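RNA-dependent RNA polymerase (PDB 6QVV) probably transcribes and replicates the viral RNA, its N-terminal region belonging to the nuclease family thought to cleave capped host RNA to yield primers. Local coordinates at residues 44-49 with 66-71; 145-150 with 163-168. All coordinates share one frame; numbering follows the deposited sequence. Where two conformers were deposited one is given.

Interaction 1: residues 44-49 with 66-71; sequences GVTIDI and FESVPA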
ATOM      1  N   GLY A  44     -10.000 -18.058 -12.147  1.00 70.99           N
ATOM      2  CA  GLY A  44     -10.695 -17.692 -10.927  1.00 62.91           C
ATOM      3  C   GLY A  44     -11.997 -16.949 -11.193  1.00 61.37           C
ATOM      4  O   GLY A  44     -12.997 -17.545 -11.610  1.00 63.98           O
ATOM      5  N   VAL A  45     -12.001 -15.636 -10.976  1.00 55.59           N
ATOM      6  CA  VAL A  45     -13.204 -14.827 -11.145  1.00 53.88           C
ATOM      7  C   VAL A  45     -12.891 -13.638 -12.034  1.00 50.42           C
ATOM      8  O   VAL A  45     -11.759 -13.144 -12.082  1.00 47.82           O
ATOM      9  CB  VAL A  45     -13.789 -14.317  -9.808  1.00 53.88           C
ATOM     10  CG1 VAL A  45     -14.279 -15.461  -8.954  1.00 56.46           C
ATOM     11  CG2 VAL A  45     -12.766 -13.464  -9.069  1.00 47.58           C
ATOM     12  N   THR A  46     -13.925 -13.161 -12.717  1.00 47.00           N
ATOM     13  CA  THR A  46     -13.928 -11.855 -13.362  1.00 49.40           C
ATOM     14  C   THR A  46     -14.876 -10.922 -12.611  1.00 46.19           C
ATOM     15  O   THR A  46     -15.955 -11.339 -12.175  1.00 45.60           O
ATOM     16  CB  THR A  46     -14.369 -11.963 -14.824  1.00 51.23           C
ATOM     17  OG1 THR A  46     -15.629 -12.654 -14.898  1.00 47.24           O
ATOM     18  CG2 THR A  46     -13.304 -12.691 -15.670  1.00 41.99           C
ATOM     19  N   ILE A  47     -14.488  -9.659 -12.463  1.00 44.56           N
ATOM     20  CA  ILE A  47     -15.312  -8.687 -11.756  1.00 39.14           C
ATOM     21  C   ILE A  47     -15.644  -7.530 -12.688  1.00 40.62           C
ATOM     22  O   ILE A  47     -14.762  -6.993 -13.367  1.00 41.60           O
ATOM     23  CB  ILE A  47     -14.634  -8.168 -10.469  1.00 37.44           C
ATOM     24  CG1 ILE A  47     -14.109  -9.334  -9.627  1.00 40.07           C
ATOM     25  CG2 ILE A  47     -15.628  -7.331  -9.673  1.00 36.12           C
ATOM     26  CD1 ILE A  47     -13.390  -8.959  -8.342  1.00 33.99           C
ATOM     27  N   ASP A  48     -16.907  -7.116 -12.677  0.50 42.42           N
ATOM     28  CA  ASP A  48     -17.406  -6.041 -13.529  0.50 42.65           C
ATOM     29  C   ASP A  48     -17.980  -4.949 -12.634  0.50 40.77           C
ATOM     30  O   ASP A  48     -19.050  -5.128 -12.037  0.50 39.48           O
ATOM     31  CB  ASP A  48     -18.469  -6.550 -14.512  0.50 47.61           C
ATOM     32  CG  ASP A  48     -18.809  -5.535 -15.591  0.50 56.54           C
ATOM     33  OD1 ASP A  48     -18.313  -4.388 -15.539  0.50 58.78           O
ATOM     34  OD2 ASP A  48     -19.549  -5.906 -16.536  0.50 52.60           O
ATOM     35  N   ILE A  49     -17.286  -3.812 -12.553  1.00 35.08           N
ATOM     36  CA  ILE A  49     -17.645  -2.734 -11.647  1.00 37.94           C
ATOM     37  C   ILE A  49     -18.336  -1.620 -12.427  1.00 39.27           C
ATOM     38  O   ILE A  49     -17.812  -1.134 -13.439  1.00 42.37           O
ATOM     39  CB  ILE A  49     -16.399  -2.229 -10.908  1.00 39.11           C
ATOM     40  CG1 ILE A  49     -15.732  -3.417 -10.206  1.00 39.78           C
ATOM     41  CG2 ILE A  49     -16.765  -1.128  -9.942  1.00 31.50           C
ATOM     42  CD1 ILE A  49     -14.601  -3.024  -9.314  1.00 36.36           C
ATOM     43  N   PHE A  66     -12.978  -3.210 -14.771  1.00 39.71           N
ATOM     44  CA  PHE A  66     -12.808  -4.652 -14.948  1.00 41.38           C
ATOM     45  C   PHE A  66     -11.583  -5.169 -14.214  1.00 51.12           C
ATOM     46  O   PHE A  66     -10.549  -4.496 -14.170  1.00 57.82           O
ATOM     47  CB  PHE A  66     -12.715  -5.012 -16.422  1.00 42.54           C
ATOM     48  CG  PHE A  66     -13.910  -4.586 -17.208  1.00 41.94           C
ATOM     49  CD1 PHE A  66     -15.123  -5.258 -17.080  1.00 37.00           C
ATOM     50  CD2 PHE A  66     -13.830  -3.487 -18.052  1.00 34.47           C
ATOM     51  CE1 PHE A  66     -16.231  -4.853 -17.803  1.00 43.22           C
ATOM     52  CE2 PHE A  66     -14.930  -3.077 -18.778  1.00 38.16           C
ATOM     53  CZ  PHE A  66     -16.137  -3.758 -18.653  1.00 37.35           C
ATOM     54  N   GLU A  67     -11.706  -6.372 -13.651  1.00 50.19           N
ATOM     55  CA  GLU A  67     -10.650  -7.008 -12.884  1.00 49.51           C
ATOM     56  C   GLU A  67     -10.683  -8.501 -13.150  1.00 54.53           C
ATOM     57  O   GLU A  67     -11.761  -9.110 -13.242  1.00 50.85           O
ATOM     58  CB  GLU A  67     -10.809  -6.801 -11.373  1.00 47.80           C
ATOM     59  CG  GLU A  67     -10.728  -5.400 -10.789  1.00 50.45           C
ATOM     60  CD  GLU A  67      -9.388  -4.723 -10.926  1.00 55.78           C
ATOM     61  OE1 GLU A  67      -8.592  -5.084 -11.817  1.00 59.28           O
ATOM     62  OE2 GLU A  67      -9.113  -3.829 -10.093  1.00 56.54           O
ATOM     63  N   SER A  68      -9.488  -9.076 -13.253  1.00 56.45           N
ATOM     64  CA  SER A  68      -9.291 -10.516 -13.267  1.00 57.46           C
ATOM     65  C   SER A  68      -8.585 -10.912 -11.984  1.00 57.15           C
ATOM     66  O   SER A  68      -7.503 -10.399 -11.678  1.00 62.50           O
ATOM     67  CB  SER A  68      -8.478 -10.950 -14.482  1.00 62.86           C
ATOM     68  OG  SER A  68      -9.341 -11.283 -15.554  1.00 69.74           O
ATOM     69  N   VAL A  69      -9.194 -11.821 -11.240  1.00 54.69           N
ATOM     70  CA  VAL A  69      -8.539 -12.356 -10.055  1.00 60.63           C
ATOM     71  C   VAL A  69      -8.340 -13.852 -10.244  1.00 60.34           C
ATOM     72  O   VAL A  69      -9.319 -14.614 -10.213  1.00 57.40           O
ATOM     73  CB  VAL A  69      -9.345 -12.069  -8.785  1.00 55.36           C
ATOM     74  CG1 VAL A  69      -8.603 -12.631  -7.592  1.00 53.20           C
ATOM     75  CG2 VAL A  69      -9.584 -10.581  -8.644  1.00 52.78           C
ATOM     76  N   PRO A  70      -7.109 -14.310 -10.458  1.00 64.57           N
ATOM     77  CA  PRO A  70      -6.859 -15.752 -10.516  1.00 64.88           C
ATOM     78  C   PRO A  70      -7.056 -16.375  -9.141  1.00 65.11           C
ATOM     79  O   PRO A  70      -6.922 -15.714  -8.106  1.00 62.21           O
ATOM     80  CB  PRO A  70      -5.395 -15.847 -10.968  1.00 66.75           C
ATOM     81  CG  PRO A  70      -5.010 -14.441 -11.405  1.00 63.71           C
ATOM     82  CD  PRO A  70      -5.869 -13.529 -10.605  1.00 63.16           C
ATOM     83  N   ALA A  71      -7.384 -17.674  -9.148  1.00 66.42           N
ATOM     84  CA  ALA A  71      -7.653 -18.406  -7.911  1.00 66.01           C
ATOM     85  C   ALA A  71      -6.526 -18.269  -6.892  1.00 64.99           C
ATOM     86  O   ALA A  71      -6.784 -18.237  -5.680  1.00 60.74           O
ATOM     87  CB  ALA A  71      -7.890 -19.884  -8.223  1.00 64.72           C
TER
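The carbonyl oxygen of Glu67 is approached by two donors from strand 44-49. Ile47 N makes a hydrogen bond to Glu67 O at 2.9 Å, with an N-H...O angle of 166°. Thr46 CA adds a weaker CA-H...O contact to the same Glu67 O at 3.5 Å. The return bond, Glu67 N to Ile47 O at 3.1 Å, is more bent, at 149°. The second hydrogen-bonded pair is even: Val45 N reaches Val69 O at 3.0 Å, and Val69 N reaches Val45 O over the same distance. Gly44, without a side chain, brings its CA to 3.4 Å from Val69 O, a further CA-H...O contact. These bonds join strand 66-70 to strand 44-49, the middle strand of a three-stranded antiparallel sheet whose other edge is strand 36-40. On one face Val45 and Val69 lie side by side, CG2 of Val45 being 3.7 Å from CB of Val69. The extended chain of Ile47 (chi2 179°) carries its CD1 to 4.1 Å from Val69 CG2. Phe77 of helix 77-82 packs on both Ile47 and Val69, and Ile199 and Leu203 of helix 183-203 meet Ile47 and Val45 respectively, so this face is the one applied to the helices. Thr46, Asp48, Phe66 and Ser68 turn to the other face. There the Asp48 carboxylate lies alongside the Phe66 ring; two conformers of Asp48 were deposited, which leaves the detail of that approach doubtful.

Interaction 2: residues 145-150 with 163-168; sequences NKIAKY and ISLYII. With SO4 (sulfate ion), chain F; SO4 (sulfate ion), chain G.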
ATOM      1  N   ASN A 145       2.870  -2.964  13.727  1.00 35.80           N
ATOM      2  CA  ASN A 145       3.405  -4.270  13.367  1.00 36.42           C
ATOM      3  C   ASN A 145       4.148  -4.233  12.039  1.00 37.39           C
ATOM      4  O   ASN A 145       5.174  -4.904  11.894  1.00 43.25           O
ATOM      5  CB  ASN A 145       2.291  -5.314  13.340  1.00 39.63           C
ATOM      6  CG  ASN A 145       1.678  -5.533  14.713  1.00 50.22           C
ATOM      7  OD1 ASN A 145       2.226  -5.093  15.730  1.00 54.74           O
ATOM      8  ND2 ASN A 145       0.541  -6.211  14.753  1.00 51.20           N
ATOM      9  N   LYS A 146       3.688  -3.439  11.072  1.00 33.00           N
ATOM     10  CA  LYS A 146       4.453  -3.352   9.832  1.00 39.06           C
ATOM     11  C   LYS A 146       5.788  -2.650  10.060  1.00 35.58           C
ATOM     12  O   LYS A 146       6.805  -3.027   9.462  1.00 35.18           O
ATOM     13  CB  LYS A 146       3.647  -2.634   8.750  1.00 39.22           C
ATOM     14  CG  LYS A 146       2.507  -3.448   8.192  1.00 34.77           C
ATOM     15  CD  LYS A 146       2.927  -4.866   7.848  1.00 36.06           C
ATOM     16  CE  LYS A 146       1.748  -5.629   7.221  1.00 41.04           C
ATOM     17  NZ  LYS A 146       2.119  -7.032   6.849  1.00 41.73           N
ATOM     18  N   ILE A 147       5.804  -1.620  10.913  1.00 31.82           N
ATOM     19  CA  ILE A 147       7.063  -0.959  11.251  1.00 33.88           C
ATOM     20  C   ILE A 147       8.019  -1.949  11.894  1.00 34.82           C
ATOM     21  O   ILE A 147       9.211  -1.977  11.577  1.00 37.04           O
ATOM     22  CB  ILE A 147       6.811   0.241  12.181  1.00 37.77           C
ATOM     23  CG1 ILE A 147       6.069   1.361  11.437  1.00 28.43           C
ATOM     24  CG2 ILE A 147       8.133   0.695  12.852  1.00 26.64           C
ATOM     25  CD1 ILE A 147       5.729   2.523  12.328  1.00 22.23           C
ATOM     26  N   ALA A 148       7.511  -2.779  12.806  1.00 36.30           N
ATOM     27  CA  ALA A 148       8.359  -3.777  13.445  1.00 33.88           C
ATOM     28  C   ALA A 148       8.838  -4.824  12.441  1.00 36.73           C
ATOM     29  O   ALA A 148       9.996  -5.260  12.491  1.00 37.87           O
ATOM     30  CB  ALA A 148       7.601  -4.422  14.605  1.00 32.62           C
ATOM     31  N   LYS A 149       7.974  -5.217  11.507  1.00 35.86           N
ATOM     32  CA  LYS A 149       8.362  -6.188  10.485  1.00 33.23           C
ATOM     33  C   LYS A 149       9.565  -5.717   9.665  1.00 37.06           C
ATOM     34  O   LYS A 149      10.433  -6.524   9.313  1.00 39.84           O
ATOM     35  CB  LYS A 149       7.167  -6.476   9.569  1.00 38.66           C
ATOM     36  CG  LYS A 149       7.471  -7.412   8.391  1.00 41.20           C
ATOM     37  CD  LYS A 149       6.188  -7.821   7.671  1.00 48.38           C
ATOM     38  CE  LYS A 149       6.464  -8.831   6.565  1.00 49.56           C
ATOM     39  NZ  LYS A 149       6.617 -10.204   7.104  1.00 54.52           N
ATOM     40  N   TYR A 150       9.650  -4.420   9.355  1.00 33.75           N
ATOM     41  CA  TYR A 150      10.652  -3.945   8.403  1.00 33.45           C
ATOM     42  C   TYR A 150      11.720  -3.018   8.978  1.00 32.10           C
ATOM     43  O   TYR A 150      12.647  -2.663   8.241  1.00 32.48           O
ATOM     44  CB  TYR A 150       9.967  -3.219   7.236  1.00 30.21           C
ATOM     45  CG  TYR A 150       9.129  -4.135   6.386  1.00 41.00           C
ATOM     46  CD1 TYR A 150       9.726  -5.009   5.486  1.00 41.90           C
ATOM     47  CD2 TYR A 150       7.739  -4.147   6.501  1.00 33.88           C
ATOM     48  CE1 TYR A 150       8.967  -5.857   4.708  1.00 43.43           C
ATOM     49  CE2 TYR A 150       6.975  -4.986   5.736  1.00 40.35           C
ATOM     50  CZ  TYR A 150       7.594  -5.848   4.831  1.00 45.32           C
ATOM     51  OH  TYR A 150       6.839  -6.701   4.051  1.00 40.36           O
ATOM     52  N   ILE A 163      16.994   6.055   4.364  1.00 28.53           N
ATOM     53  CA  ILE A 163      15.692   5.462   4.120  1.00 28.68           C
ATOM     54  C   ILE A 163      14.659   6.177   4.980  1.00 32.76           C
ATOM     55  O   ILE A 163      14.922   6.473   6.152  1.00 32.17           O
ATOM     56  CB  ILE A 163      15.710   3.952   4.433  1.00 28.08           C
ATOM     57  CG1 ILE A 163      16.724   3.236   3.538  1.00 31.41           C
ATOM     58  CG2 ILE A 163      14.301   3.369   4.318  1.00 28.21           C
ATOM     59  CD1 ILE A 163      16.832   1.750   3.790  1.00 32.43           C
ATOM     60  N   SER A 164      13.495   6.472   4.396  1.00 29.78           N
ATOM     61  CA  SER A 164      12.315   6.879   5.153  1.00 32.93           C
ATOM     62  C   SER A 164      11.286   5.767   5.058  1.00 35.00           C
ATOM     63  O   SER A 164      10.984   5.292   3.959  1.00 34.19           O
ATOM     64  CB  SER A 164      11.715   8.192   4.640  1.00 30.88           C
ATOM     65  OG  SER A 164      12.616   9.270   4.812  1.00 33.02           O
ATOM     66  N   LEU A 165      10.757   5.346   6.199  1.00 29.54           N
ATOM     67  CA  LEU A 165       9.815   4.241   6.250  1.00 30.86           C
ATOM     68  C   LEU A 165       8.393   4.794   6.416  1.00 31.38           C
ATOM     69  O   LEU A 165       8.110   5.505   7.379  1.00 30.18           O
ATOM     70  CB  LEU A 165      10.195   3.291   7.387  1.00 25.48           C
ATOM     71  CG  LEU A 165       9.253   2.115   7.651  1.00 32.28           C
ATOM     72  CD1 LEU A 165       9.275   1.150   6.467  1.00 31.14           C
ATOM     73  CD2 LEU A 165       9.614   1.397   8.943  1.00 27.49           C
ATOM     74  N   TYR A 166       7.507   4.480   5.473  1.00 31.94           N
ATOM     75  CA  TYR A 166       6.123   4.932   5.527  1.00 29.43           C
ATOM     76  C   TYR A 166       5.174   3.753   5.631  1.00 31.61           C
ATOM     77  O   TYR A 166       5.454   2.658   5.127  1.00 34.53           O
ATOM     78  CB  TYR A 166       5.739   5.763   4.304  1.00 26.87           C
ATOM     79  CG  TYR A 166       6.360   7.138   4.329  1.00 31.67           C
ATOM     80  CD1 TYR A 166       5.947   8.094   5.259  1.00 28.89           C
ATOM     81  CD2 TYR A 166       7.375   7.475   3.447  1.00 31.11           C
ATOM     82  CE1 TYR A 166       6.523   9.348   5.295  1.00 26.41           C
ATOM     83  CE2 TYR A 166       7.958   8.727   3.475  1.00 32.22           C
ATOM     84  CZ  TYR A 166       7.527   9.661   4.401  1.00 31.59           C
ATOM     85  OH  TYR A 166       8.115  10.903   4.420  1.00 30.99           O
ATOM     86  N   ILE A 167       4.045   3.999   6.292  1.00 32.12           N
ATOM     87  CA  ILE A 167       2.994   3.012   6.501  1.00 27.17           C
ATOM     88  C   ILE A 167       1.669   3.662   6.141  1.00 31.12           C
ATOM     89  O   ILE A 167       1.447   4.845   6.442  1.00 29.95           O
ATOM     90  CB  ILE A 167       2.948   2.505   7.961  1.00 27.60           C
ATOM     91  CG1 ILE A 167       4.335   2.105   8.450  1.00 31.37           C
ATOM     92  CG2 ILE A 167       1.984   1.325   8.089  1.00 26.61           C
ATOM     93  CD1 ILE A 167       4.947   0.906   7.708  1.00 27.74           C
ATOM     94  N   ILE A 168       0.794   2.893   5.490  1.00 24.22           N
ATOM     95  CA  ILE A 168      -0.627   3.208   5.369  1.00 26.30           C
ATOM     96  C   ILE A 168      -1.404   2.015   5.903  1.00 27.55           C
ATOM     97  O   ILE A 168      -1.287   0.902   5.367  1.00 31.87           O
ATOM     98  CB  ILE A 168      -1.045   3.516   3.916  1.00 29.40           C
ATOM     99  CG1 ILE A 168      -0.151   4.583   3.283  1.00 30.91           C
ATOM    100  CG2 ILE A 168      -2.457   4.023   3.865  1.00 25.29           C
ATOM    101  CD1 ILE A 168      -0.465   4.822   1.788  1.00 30.60           C
TER
HETATM  102  S   SO4 F 304       8.018 -10.126   3.210  1.00 88.21           S
HETATM  103  O1  SO4 F 304       6.597 -10.131   3.557  1.00 90.86           O
HETATM  104  O2  SO4 F 304       8.164 -10.536   1.814  1.00 82.90           O
HETATM  105  O3  SO4 F 304       8.741 -11.037   4.111  1.00 78.25           O
HETATM  106  O4  SO4 F 304       8.560  -8.777   3.342  1.00 76.06           O
HETATM  107  S   SO4 G 305       2.425  -8.989  10.007  1.00 98.64           S
HETATM  108  O1  SO4 G 305       2.551  -7.721   9.298  1.00 63.81           O
HETATM  109  O2  SO4 G 305       1.440  -9.840   9.339  1.00 96.58           O
HETATM  110  O3  SO4 G 305       3.713  -9.695  10.027  1.00 87.69           O
HETATM  111  O4  SO4 G 305       1.978  -8.650  11.358  1.00 83.55           O
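A beta-alpha-beta crossover, running from strand 124-131 through helix 136-157 to strand 163-171, is packed here by Ile147 and Lys146 against Ile167 and by Ile147 and Tyr150 against Leu165. The short helix and strand segments approach to 9.1 Å between axes and run roughly antiparallel, at 146°. Ile147 and Ile167 cross obliquely, and their CG1 atoms meet at 3.5 Å, a tight apolar touch. Ile167 bends at chi2 (-65°), and its CD1 is placed both against CG1 of Ile147 and 3.9 Å from Lys146 CB. Leu165 uses its two methyls separately: CD2 is 4.2 Å from Ile147 CG2, whereas CD1 reaches only the beginning of the Tyr150 side chain, at its CB. Such a helix laid over a sheet is part of the PDDEXK nuclease core. The chain of Lys146 passes Glu128 and Thr130 of strand 124-131 and comes within about 5 Å of a bound manganese ion; Thr130 stands where the classical E-x-K motif has its lysine, and Lys146, from the helix, may take over that place. A bend at chi2 (-47°), followed by an extended chain, takes its NZ away from Ile167 to a 2.6 Å hydrogen bond with O1 of the chain G sulfate. Tyr150 OH likewise donates to O4 of the chain F sulfate at 2.8 Å, this oxygen lying at the ring edge near its plane. Lys149 CG sits over one face of the Tyr150 ring, toward its rim. Both sulfates probably come from the crystallisation liquor, although such anions can mark pockets.

Interaction 1 closes before interaction 2 opens along the chain, and the two lie on opposite sides of its centre, 30 Å apart between contact centres and about 17 Å between nearest atoms. They belong to different sheets: 44-49 with 66-71 is a strand pair near the surface, held by backbone hydrogen bonds, whereas 145-150 with 163-168 is a buried contact between a helix and a strand of the mixed sheet, made by apolar side chains. Of the two, interaction 2 is the one that borders the metal site, through Lys146. Helix 183-203, which follows the mixed sheet in sequence, packs on part of the Val45 and Ile47 face of interaction 1, beside helix 77-82.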